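Local atomic coordinates of serine-rich Repeat Adhesion Glycoprotein (Srr1) (Streptococcus agalactiae, PDB entry 4MBO), a protein that binds fibrinogen as a serine-rich repeat glycoprotein adhesin of the streptococcal surface. Residues 65-71 against 95-100; 126-130 against 176-180; 58-64 against 100-106. All coordinates share one frame. Where two conformers were deposited one is given. Numbering follows the deposited sequence.

Interaction 1: residues 65-71 against 95-100. With CA (calcium ion), chain B.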
loop_
_atom_site.group_PDB
_atom_site.type_symbol
_atom_site.label_atom_id
_atom_site.label_comp_id
_atom_site.label_asym_id
_atom_site.label_seq_id
_atom_site.Cartn_x
_atom_site.Cartn_y
_atom_site.Cartn_z
ATOM N N SER A 65 -10.765 -2.181 -13.098
ATOM C CA SER A 65 -11.735 -1.454 -12.320
ATOM C C SER A 65 -11.032 -0.439 -11.427
ATOM O O SER A 65 -9.823 -0.548 -11.190
ATOM C CB SER A 65 -12.600 -2.445 -11.522
ATOM O OG SER A 65 -11.838 -3.387 -10.751
ATOM N N ASP A 66 -11.767 0.571 -10.978
ATOM C CA ASP A 66 -11.203 1.638 -10.177
ATOM C C ASP A 66 -10.597 1.191 -8.877
ATOM O O ASP A 66 -9.851 1.947 -8.262
ATOM C CB ASP A 66 -12.282 2.654 -9.784
ATOM C CG ASP A 66 -12.693 3.546 -10.883
ATOM O OD1 ASP A 66 -12.289 3.386 -12.034
ATOM O OD2 ASP A 66 -13.487 4.477 -10.549
ATOM N N ASN A 67 -10.939 -0.002 -8.418
ATOM C CA ASN A 67 -10.432 -0.459 -7.154
ATOM C C ASN A 67 -9.291 -1.445 -7.283
ATOM O O ASN A 67 -9.010 -2.154 -6.330
ATOM C CB ASN A 67 -11.554 -1.099 -6.341
ATOM C CG ASN A 67 -12.202 -2.271 -7.062
ATOM O OD1 ASN A 67 -11.755 -2.683 -8.137
ATOM N ND2 ASN A 67 -13.237 -2.833 -6.451
ATOM N N LEU A 68 -8.628 -1.469 -8.434
ATOM C CA LEU A 68 -7.562 -2.426 -8.695
ATOM C C LEU A 68 -6.361 -1.714 -9.303
ATOM O O LEU A 68 -6.548 -0.874 -10.189
ATOM C CB LEU A 68 -8.142 -3.469 -9.661
ATOM C CG LEU A 68 -7.440 -4.784 -9.899
ATOM C CD1 LEU A 68 -7.397 -5.609 -8.643
ATOM C CD2 LEU A 68 -8.149 -5.560 -11.016
ATOM N N ASP A 69 -5.139 -1.997 -8.809
ATOM C CA ASP A 69 -3.904 -1.378 -9.309
ATOM C C ASP A 69 -2.827 -2.449 -9.498
ATOM O O ASP A 69 -3.021 -3.599 -9.128
ATOM C CB ASP A 69 -3.440 -0.200 -8.443
ATOM C CG ASP A 69 -2.935 -0.597 -7.083
ATOM O OD1 ASP A 69 -2.101 -1.512 -7.017
ATOM O OD2 ASP A 69 -3.321 0.079 -6.074
ATOM N N THR A 70 -1.738 -2.071 -10.158
ATOM C CA THR A 70 -0.605 -2.941 -10.426
ATOM C C THR A 70 0.557 -2.736 -9.459
ATOM O O THR A 70 1.668 -3.240 -9.678
ATOM C CB THR A 70 -0.052 -2.629 -11.838
ATOM O OG1 THR A 70 0.304 -1.231 -11.890
ATOM C CG2 THR A 70 -1.098 -2.951 -12.879
ATOM N N GLN A 71 0.271 -2.014 -8.374
ATOM C CA GLN A 71 1.301 -1.533 -7.441
ATOM C C GLN A 71 1.379 -2.083 -6.004
ATOM O O GLN A 71 2.488 -2.319 -5.487
ATOM C CB GLN A 71 1.142 -0.020 -7.330
ATOM C CG GLN A 71 1.420 0.710 -8.627
ATOM C CD GLN A 71 1.164 2.185 -8.498
ATOM O OE1 GLN A 71 0.186 2.586 -7.870
ATOM N NE2 GLN A 71 2.011 3.008 -9.135
ATOM N N TYR A 95 1.067 1.495 -16.271
ATOM C CA TYR A 95 -0.183 1.644 -15.562
ATOM C C TYR A 95 -0.398 3.116 -15.291
ATOM O O TYR A 95 0.560 3.869 -15.025
ATOM C CB TYR A 95 -0.121 0.905 -14.221
ATOM C CG TYR A 95 -1.250 1.204 -13.301
ATOM C CD1 TYR A 95 -2.493 0.650 -13.481
ATOM C CD2 TYR A 95 -1.059 2.044 -12.202
ATOM C CE1 TYR A 95 -3.545 0.945 -12.628
ATOM C CE2 TYR A 95 -2.091 2.318 -11.342
ATOM C CZ TYR A 95 -3.338 1.763 -11.544
ATOM O OH TYR A 95 -4.413 2.026 -10.709
ATOM N N SER A 96 -1.652 3.533 -15.407
ATOM C CA SER A 96 -2.088 4.889 -15.122
ATOM C C SER A 96 -2.986 4.965 -13.926
ATOM O O SER A 96 -4.068 4.394 -13.936
ATOM C CB SER A 96 -2.910 5.427 -16.294
ATOM O OG SER A 96 -3.457 6.711 -15.949
ATOM N N PRO A 97 -2.576 5.721 -12.901
ATOM C CA PRO A 97 -3.422 5.954 -11.757
ATOM C C PRO A 97 -4.692 6.738 -12.104
ATOM O O PRO A 97 -5.699 6.650 -11.423
ATOM C CB PRO A 97 -2.531 6.786 -10.828
ATOM C CG PRO A 97 -1.116 6.476 -11.231
ATOM C CD PRO A 97 -1.177 6.161 -12.698
ATOM N N LEU A 98 -4.636 7.516 -13.175
ATOM C CA LEU A 98 -5.755 8.293 -13.609
ATOM C C LEU A 98 -6.892 7.447 -14.130
ATOM O O LEU A 98 -8.022 7.638 -13.727
ATOM C CB LEU A 98 -5.304 9.265 -14.713
ATOM C CG LEU A 98 -6.382 10.137 -15.295
ATOM C CD1 LEU A 98 -6.874 11.120 -14.234
ATOM C CD2 LEU A 98 -5.816 10.873 -16.510
ATOM N N THR A 99 -6.590 6.486 -15.010
ATOM C CA THR A 99 -7.618 5.706 -15.655
ATOM C C THR A 99 -7.763 4.261 -15.134
ATOM O O THR A 99 -8.752 3.604 -15.430
ATOM C CB THR A 99 -7.258 5.518 -17.148
ATOM O OG1 THR A 99 -5.966 4.904 -17.245
ATOM C CG2 THR A 99 -7.216 6.842 -17.880
ATOM N N HIS A 100 -6.761 3.818 -14.395
ATOM C CA HIS A 100 -6.651 2.419 -13.944
ATOM C C HIS A 100 -6.481 1.491 -15.154
ATOM O O HIS A 100 -6.769 0.315 -15.084
ATOM C CB HIS A 100 -7.797 1.987 -13.031
ATOM C CG HIS A 100 -7.732 2.628 -11.691
ATOM N ND1 HIS A 100 -7.340 1.949 -10.554
ATOM C CD2 HIS A 100 -8.019 3.889 -11.298
ATOM C CE1 HIS A 100 -7.316 2.791 -9.538
ATOM N NE2 HIS A 100 -7.725 3.975 -9.960
HETATM CA CA CA B . -11.035 3.495 -15.818
HETATM O O HOH W 1 -11.331 4.661 -14.411
HETATM O O HOH W 2 -11.584 1.965 -14.159
HETATM O O HOH W 3 -10.900 5.778 -16.566
HETATM O O HOH W 4 -10.400 1.245 -16.537
HETATM O O HOH W 5 -13.219 3.568 -16.481
#
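The 65-71 chain makes a type I turn from Ser65 to Leu68, closed by Leu68 N to Ser65 O (3.1 Å), and then becomes the edge strand 68-69. Residues 95-100 curl past it without strand pairing, the CA atoms of Asp66 and His100 lying 6.0 Å apart. The His100 backbone has a positive phi, and its imidazole tucks into the turn: ND1 donates to Leu68 O (3.0 Å, 172°), while Asp66 CA packs over the ring face, 3.9 Å from the centroid. Tyr95 fills the space beside it, its CB 3.2 Å from Thr70 OG1 and its OH 3.3 Å from Asp69 CB. Asp69 OD1 makes an Asx turn to Gln71 N (2.8 Å). Just before His100, Thr99 O binds calcium directly (2.3 Å); Asp66 reaches it through water, OD1 accepting from water 1 (2.9 Å) and from water 2 (2.7 Å). Five waters and one ligand from outside the segments complete a largely hydrated calcium site at one end of an Ig-like beta-sandwich.

Interaction 2: residues 126-130 against 176-180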
loop_
_atom_site.group_PDB
_atom_site.type_symbol
_atom_site.label_atom_id
_atom_site.label_comp_id
_atom_site.label_asym_id
_atom_site.label_seq_id
_atom_site.Cartn_x
_atom_site.Cartn_y
_atom_site.Cartn_z
ATOM N N PRO A 126 -6.042 -5.058 -4.808
ATOM C CA PRO A 126 -7.088 -4.131 -4.410
ATOM C C PRO A 126 -6.372 -2.826 -4.037
ATOM O O PRO A 126 -5.400 -2.843 -3.246
ATOM C CB PRO A 126 -7.705 -4.801 -3.174
ATOM C CG PRO A 126 -7.443 -6.262 -3.400
ATOM C CD PRO A 126 -6.065 -6.278 -3.984
ATOM N N ASP A 127 -6.799 -1.704 -4.610
ATOM C CA ASP A 127 -6.080 -0.438 -4.449
ATOM C C ASP A 127 -6.274 0.076 -3.048
ATOM O O ASP A 127 -7.399 0.378 -2.634
ATOM C CB ASP A 127 -6.541 0.550 -5.528
ATOM C CG ASP A 127 -5.816 1.864 -5.512
ATOM O OD1 ASP A 127 -5.239 2.273 -4.479
ATOM O OD2 ASP A 127 -5.817 2.533 -6.575
ATOM N N GLN A 128 -5.164 0.195 -2.324
ATOM C CA GLN A 128 -5.209 0.585 -0.910
ATOM C C GLN A 128 -5.695 1.987 -0.647
ATOM O O GLN A 128 -6.005 2.335 0.517
ATOM C CB GLN A 128 -3.839 0.336 -0.225
ATOM C CG GLN A 128 -2.692 1.223 -0.711
ATOM C CD GLN A 128 -1.422 1.000 0.071
ATOM O OE1 GLN A 128 -1.212 -0.082 0.661
ATOM N NE2 GLN A 128 -0.551 1.995 0.073
ATOM N N ARG A 129 -5.714 2.818 -1.693
ATOM C CA ARG A 129 -6.215 4.186 -1.570
ATOM C C ARG A 129 -7.733 4.250 -1.747
ATOM O O ARG A 129 -8.346 5.234 -1.348
ATOM C CB ARG A 129 -5.533 5.050 -2.626
ATOM C CG ARG A 129 -4.049 5.266 -2.345
ATOM C CD ARG A 129 -3.211 5.475 -3.597
ATOM N NE ARG A 129 -3.061 4.195 -4.331
ATOM C CZ ARG A 129 -1.983 3.832 -5.019
ATOM N NH1 ARG A 129 -1.937 2.631 -5.600
ATOM N NH2 ARG A 129 -0.941 4.642 -5.114
ATOM N N ILE A 130 -8.301 3.225 -2.371
ATOM C CA ILE A 130 -9.734 3.132 -2.696
ATOM C C ILE A 130 -10.440 2.231 -1.694
ATOM O O ILE A 130 -11.405 2.659 -1.066
ATOM C CB ILE A 130 -9.923 2.635 -4.125
ATOM C CG1 ILE A 130 -9.198 3.576 -5.116
ATOM C CG2 ILE A 130 -11.405 2.511 -4.474
ATOM C CD1 ILE A 130 -9.729 4.977 -5.100
ATOM N N ARG A 176 2.220 0.673 9.936
ATOM C CA ARG A 176 2.266 0.008 8.629
ATOM C C ARG A 176 3.302 0.626 7.716
ATOM O O ARG A 176 3.450 1.831 7.663
ATOM C CB ARG A 176 0.867 0.148 8.001
ATOM C CG ARG A 176 0.608 -0.681 6.776
ATOM C CD ARG A 176 -0.867 -0.570 6.368
ATOM N NE ARG A 176 -1.105 -1.606 5.392
ATOM C CZ ARG A 176 -1.146 -1.437 4.087
ATOM N NH1 ARG A 176 -1.261 -2.509 3.329
ATOM N NH2 ARG A 176 -1.046 -0.237 3.526
ATOM N N ILE A 177 4.037 -0.208 6.962
ATOM C CA ILE A 177 4.860 0.273 5.909
ATOM C C ILE A 177 3.872 0.346 4.755
ATOM O O ILE A 177 3.347 -0.689 4.285
ATOM C CB ILE A 177 6.012 -0.690 5.589
ATOM C CG1 ILE A 177 6.946 -0.748 6.792
ATOM C CG2 ILE A 177 6.693 -0.239 4.330
ATOM C CD1 ILE A 177 8.101 -1.715 6.683
ATOM N N MET A 178 3.525 1.562 4.350
ATOM C CA MET A 178 2.478 1.711 3.351
ATOM C C MET A 178 2.913 2.257 2.014
ATOM O O MET A 178 2.089 2.458 1.121
ATOM C CB MET A 178 1.307 2.505 3.938
ATOM C CG MET A 178 1.687 3.772 4.665
ATOM S SD MET A 178 2.561 4.938 3.641
ATOM C CE MET A 178 1.251 5.372 2.437
ATOM N N LYS A 179 4.218 2.462 1.846
ATOM C CA LYS A 179 4.742 2.961 0.573
ATOM C C LYS A 179 6.202 2.637 0.432
ATOM O O LYS A 179 6.980 2.804 1.387
ATOM C CB LYS A 179 4.584 4.476 0.451
ATOM C CG LYS A 179 4.708 5.035 -0.964
ATOM C CD LYS A 179 3.589 4.590 -1.912
ATOM C CE LYS A 179 2.197 4.879 -1.344
ATOM N NZ LYS A 179 1.133 4.757 -2.378
ATOM N N LEU A 180 6.562 2.168 -0.747
ATOM C CA LEU A 180 7.954 1.976 -1.140
ATOM C C LEU A 180 8.155 2.786 -2.414
ATOM O O LEU A 180 7.552 2.489 -3.432
ATOM C CB LEU A 180 8.266 0.508 -1.377
ATOM C CG LEU A 180 8.145 -0.455 -0.194
ATOM C CD1 LEU A 180 8.372 -1.897 -0.680
ATOM C CD2 LEU A 180 9.079 -0.090 0.958
HETATM O O HOH W 6 -1.538 -2.687 0.219
#
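Residues 176-180 belong to the long strand 169-181 and face a loop that follows strand 116-126; the backbones stay well apart, 8.9 Å between the CA atoms of Gln128 and Met178, so long side chains make the contact. Arg176 comes first. Its extended side chain brings NH2 to Gln128 OE1 (2.9 Å, nearly linear at 176°), and water 6 closes a small ring by donating to Gln128 OE1 (2.7 Å) and accepting from Arg176 NH1 (3.1 Å). The same guanidinium forms a salt bridge through NE with Asp38. At Met178 the main chain is the partner: its O accepts from Gln128 NE2 (2.9 Å, 155°), and its CB lies 4.3 Å from that nitrogen. One amide thus spans two residues of the strand, giving its oxygen to Arg176 and its nitrogen to Met178. Lys179 curls back toward the loop until NZ is 3.4 Å from Arg129 NH2, a meeting of two donors with like charge. Asp245 relieves it by forming a salt bridge with Lys179 NZ and also accepting from Gln128 NE2. Within the loop, Asp127 OD1 takes both Arg129 N (2.9 Å, an Asx turn) and Arg129 NE (2.9 Å, a salt bridge). The contact joins the Ig-like domain to the fibrinogen-binding adhesin domain. Its chemistry is polar, and the crowding of cations is balanced by aspartates, which implies a junction made by directional hydrogen bonds and compensated charge, with little apolar packing between these two segments.

Interaction 3: residues 58-64 against 100-106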
loop_
_atom_site.group_PDB
_atom_site.type_symbol
_atom_site.label_atom_id
_atom_site.label_comp_id
_atom_site.label_asym_id
_atom_site.label_seq_id
_atom_site.Cartn_x
_atom_site.Cartn_y
_atom_site.Cartn_z
ATOM N N ASP A 58 1.684 1.784 -32.133
ATOM C CA ASP A 58 0.279 1.422 -31.900
ATOM C C ASP A 58 0.182 0.932 -30.474
ATOM O O ASP A 58 1.184 0.492 -29.880
ATOM C CB ASP A 58 -0.219 0.296 -32.799
ATOM C CG ASP A 58 -0.374 0.695 -34.203
ATOM O OD1 ASP A 58 -0.376 1.919 -34.519
ATOM O OD2 ASP A 58 -0.498 -0.267 -35.008
ATOM N N VAL A 59 -1.025 0.981 -29.930
ATOM C CA VAL A 59 -1.231 0.603 -28.544
ATOM C C VAL A 59 -2.380 -0.368 -28.371
ATOM O O VAL A 59 -3.207 -0.531 -29.274
ATOM C CB VAL A 59 -1.523 1.835 -27.651
ATOM C CG1 VAL A 59 -0.363 2.832 -27.684
ATOM C CG2 VAL A 59 -2.810 2.526 -28.053
ATOM N N PHE A 60 -2.410 -1.035 -27.222
ATOM C CA PHE A 60 -3.600 -1.780 -26.795
ATOM C C PHE A 60 -3.720 -1.524 -25.312
ATOM O O PHE A 60 -2.739 -1.151 -24.655
ATOM C CB PHE A 60 -3.619 -3.269 -27.177
ATOM C CG PHE A 60 -2.650 -4.122 -26.432
ATOM C CD1 PHE A 60 -3.021 -4.733 -25.230
ATOM C CD2 PHE A 60 -1.373 -4.320 -26.912
ATOM C CE1 PHE A 60 -2.133 -5.538 -24.547
ATOM C CE2 PHE A 60 -0.476 -5.115 -26.217
ATOM C CZ PHE A 60 -0.858 -5.717 -25.022
ATOM N N THR A 61 -4.939 -1.674 -24.780
ATOM C CA THR A 61 -5.216 -1.281 -23.419
ATOM C C THR A 61 -5.908 -2.371 -22.632
ATOM O O THR A 61 -6.952 -2.878 -23.064
ATOM C CB THR A 61 -6.102 -0.009 -23.437
ATOM O OG1 THR A 61 -5.490 0.989 -24.291
ATOM C CG2 THR A 61 -6.294 0.586 -22.068
ATOM N N VAL A 62 -5.353 -2.695 -21.471
ATOM C CA VAL A 62 -6.019 -3.588 -20.501
ATOM C C VAL A 62 -6.641 -2.679 -19.435
ATOM O O VAL A 62 -5.940 -1.922 -18.773
ATOM C CB VAL A 62 -5.052 -4.583 -19.882
ATOM C CG1 VAL A 62 -5.732 -5.421 -18.814
ATOM C CG2 VAL A 62 -4.449 -5.460 -20.958
ATOM N N LYS A 63 -7.951 -2.727 -19.309
ATOM C CA LYS A 63 -8.669 -1.852 -18.382
ATOM C C LYS A 63 -8.926 -2.546 -17.063
ATOM O O LYS A 63 -9.428 -3.655 -17.047
ATOM C CB LYS A 63 -9.968 -1.412 -19.017
ATOM C CG LYS A 63 -9.800 -0.780 -20.394
ATOM C CD LYS A 63 -11.191 -0.522 -20.964
ATOM C CE LYS A 63 -11.175 -0.029 -22.376
ATOM N NZ LYS A 63 -12.597 0.269 -22.712
ATOM N N LEU A 64 -8.595 -1.890 -15.951
ATOM C CA LEU A 64 -8.897 -2.434 -14.639
ATOM C C LEU A 64 -10.008 -1.574 -13.994
ATOM O O LEU A 64 -10.202 -0.409 -14.310
ATOM C CB LEU A 64 -7.670 -2.422 -13.722
ATOM C CG LEU A 64 -6.374 -3.007 -14.275
ATOM C CD1 LEU A 64 -5.271 -2.841 -13.240
ATOM C CD2 LEU A 64 -6.593 -4.450 -14.683
ATOM N N HIS A 100 -6.761 3.818 -14.395
ATOM C CA HIS A 100 -6.651 2.419 -13.944
ATOM C C HIS A 100 -6.481 1.491 -15.154
ATOM O O HIS A 100 -6.769 0.315 -15.084
ATOM C CB HIS A 100 -7.797 1.987 -13.031
ATOM C CG HIS A 100 -7.732 2.628 -11.691
ATOM N ND1 HIS A 100 -7.340 1.949 -10.554
ATOM C CD2 HIS A 100 -8.019 3.889 -11.298
ATOM C CE1 HIS A 100 -7.316 2.791 -9.538
ATOM N NE2 HIS A 100 -7.725 3.975 -9.960
ATOM N N ASN A 101 -5.937 2.021 -16.233
ATOM C CA ASN A 101 -5.649 1.197 -17.411
ATOM C C ASN A 101 -4.173 0.934 -17.560
ATOM O O ASN A 101 -3.319 1.760 -17.170
ATOM C CB ASN A 101 -6.084 1.860 -18.712
ATOM C CG ASN A 101 -7.580 2.024 -18.817
ATOM O OD1 ASN A 101 -8.315 1.383 -18.110
ATOM N ND2 ASN A 101 -8.011 2.900 -19.699
ATOM N N ILE A 102 -3.856 -0.242 -18.110
ATOM C CA ILE A 102 -2.500 -0.591 -18.478
ATOM C C ILE A 102 -2.404 -0.439 -20.008
ATOM O O ILE A 102 -3.120 -1.100 -20.760
ATOM C CB ILE A 102 -2.125 -2.012 -18.100
ATOM C CG1 ILE A 102 -2.505 -2.316 -16.632
ATOM C CG2 ILE A 102 -0.651 -2.214 -18.371
ATOM C CD1 ILE A 102 -2.526 -3.773 -16.299
ATOM N N THR A 103 -1.552 0.457 -20.463
ATOM C CA THR A 103 -1.384 0.736 -21.866
ATOM C C THR A 103 -0.063 0.169 -22.327
ATOM O O THR A 103 1.007 0.476 -21.764
ATOM C CB THR A 103 -1.382 2.243 -22.165
ATOM O OG1 THR A 103 -2.613 2.812 -21.739
ATOM C CG2 THR A 103 -1.201 2.558 -23.649
ATOM N N TYR A 104 -0.143 -0.677 -23.347
ATOM C CA TYR A 104 1.021 -1.280 -23.982
ATOM C C TYR A 104 1.238 -0.666 -25.354
ATOM O O TYR A 104 0.298 -0.464 -26.119
ATOM C CB TYR A 104 0.840 -2.783 -24.139
ATOM C CG TYR A 104 0.927 -3.548 -22.849
ATOM C CD1 TYR A 104 2.150 -4.017 -22.375
ATOM C CD2 TYR A 104 -0.208 -3.857 -22.135
ATOM C CE1 TYR A 104 2.208 -4.744 -21.181
ATOM C CE2 TYR A 104 -0.163 -4.567 -20.960
ATOM C CZ TYR A 104 1.040 -5.019 -20.496
ATOM O OH TYR A 104 1.020 -5.717 -19.313
ATOM N N THR A 105 2.503 -0.379 -25.665
ATOM C CA THR A 105 2.888 0.217 -26.935
ATOM C C THR A 105 3.821 -0.715 -27.702
ATOM O O THR A 105 4.870 -1.121 -27.174
ATOM C CB THR A 105 3.582 1.559 -26.698
ATOM O OG1 THR A 105 2.726 2.411 -25.910
ATOM C CG2 THR A 105 3.911 2.254 -28.043
ATOM N N TRP A 106 3.432 -1.068 -28.926
ATOM C CA TRP A 106 4.215 -1.971 -29.750
ATOM C C TRP A 106 5.548 -1.346 -30.190
ATOM O O TRP A 106 5.615 -0.169 -30.561
ATOM C CB TRP A 106 3.437 -2.387 -30.990
ATOM C CG TRP A 106 2.178 -3.126 -30.683
ATOM C CD1 TRP A 106 0.918 -2.650 -30.774
ATOM C CD2 TRP A 106 2.068 -4.478 -30.196
ATOM N NE1 TRP A 106 0.024 -3.605 -30.362
ATOM C CE2 TRP A 106 0.712 -4.763 -30.078
ATOM C CE3 TRP A 106 3.004 -5.487 -29.903
ATOM C CZ2 TRP A 106 0.241 -6.027 -29.638
ATOM C CZ3 TRP A 106 2.551 -6.738 -29.468
ATOM C CH2 TRP A 106 1.178 -6.986 -29.321
HETATM O O HOH W 7 -4.601 3.554 -23.489
HETATM O O HOH W 4 -10.400 1.245 -16.537
#
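Strands 59-64 and 101-106 are antiparallel neighbours in one sheet of the Ig-like beta-sandwich, 4.6 Å apart at closest approach and inclined at 166°. Six backbone hydrogen bonds of 2.8 to 3.0 Å run from Trp106 N to Asp58 O at one end to Leu64 N to His100 O at the other, with two-way pairs at Phe60-Tyr104 and Val62-Ile102. The relief differs between the faces. On the face toward strands 43-51 and 116-126, Phe60 (chi1 p) leans across to the other strand, and its ring forms a lid over Tyr104 CB, 3.7 Å from the centroid. It sits between two aromatic neighbours: the Tyr104 ring is nearly parallel but slid aside, centroids 4.9 Å apart, and Trp106 meets it obliquely, CZ2 being 3.6 Å from Phe60 CD2. Farther along, Val62 CG2 abuts the edge of the Tyr104 ring, and Leu64 CD1 meets Ile102 CD1 at 4.2 Å. Phe49, edge-to-face on Phe60, and Met122, against Ile102 and Tyr104, continue this core from the opposing sheet. The other face carries beta-branched and polar side chains in low relief, apart from Lys63, whose extended chain leads away from the pair. Val59 CB rests 4.1 Å from Thr103 CG2, and Thr61 CG2 nestles 3.6 Å from Asn101 CB. Water 7 fills the notch between Thr61 OG1 and Thr103 OG1, 2.8 Å from each; Thr61 OG1 also bonds to Asp12. At the calcium end, water 4 donates to Leu64 O (2.8 Å) and Asn101 OD1 (2.6 Å).

In the fold
Interaction 3 pairs two strands of one Ig-like sheet, interaction 1 joins the turn and loop at their end, and interaction 2 leads into the next domain. Interactions 1 and 3, centres about 11 Å apart, share His100 and water 4, which is 2.5 Å from the calcium ion, so the strand pair and metal site are continuous; Thr70 CG2 packs 3.8 Å from Ile102 CD1. Interactions 1 and 2, centres about 13 Å apart, meet through a salt bridge from Asp69 OD2 to Arg129 NH1 (2.9 Å). The centres of interactions 2 and 3 are about 23 Å apart. In related adhesins the ligand lies between two such domains, so the 126-130/176-180 junction probably borders the fibrinogen-binding region.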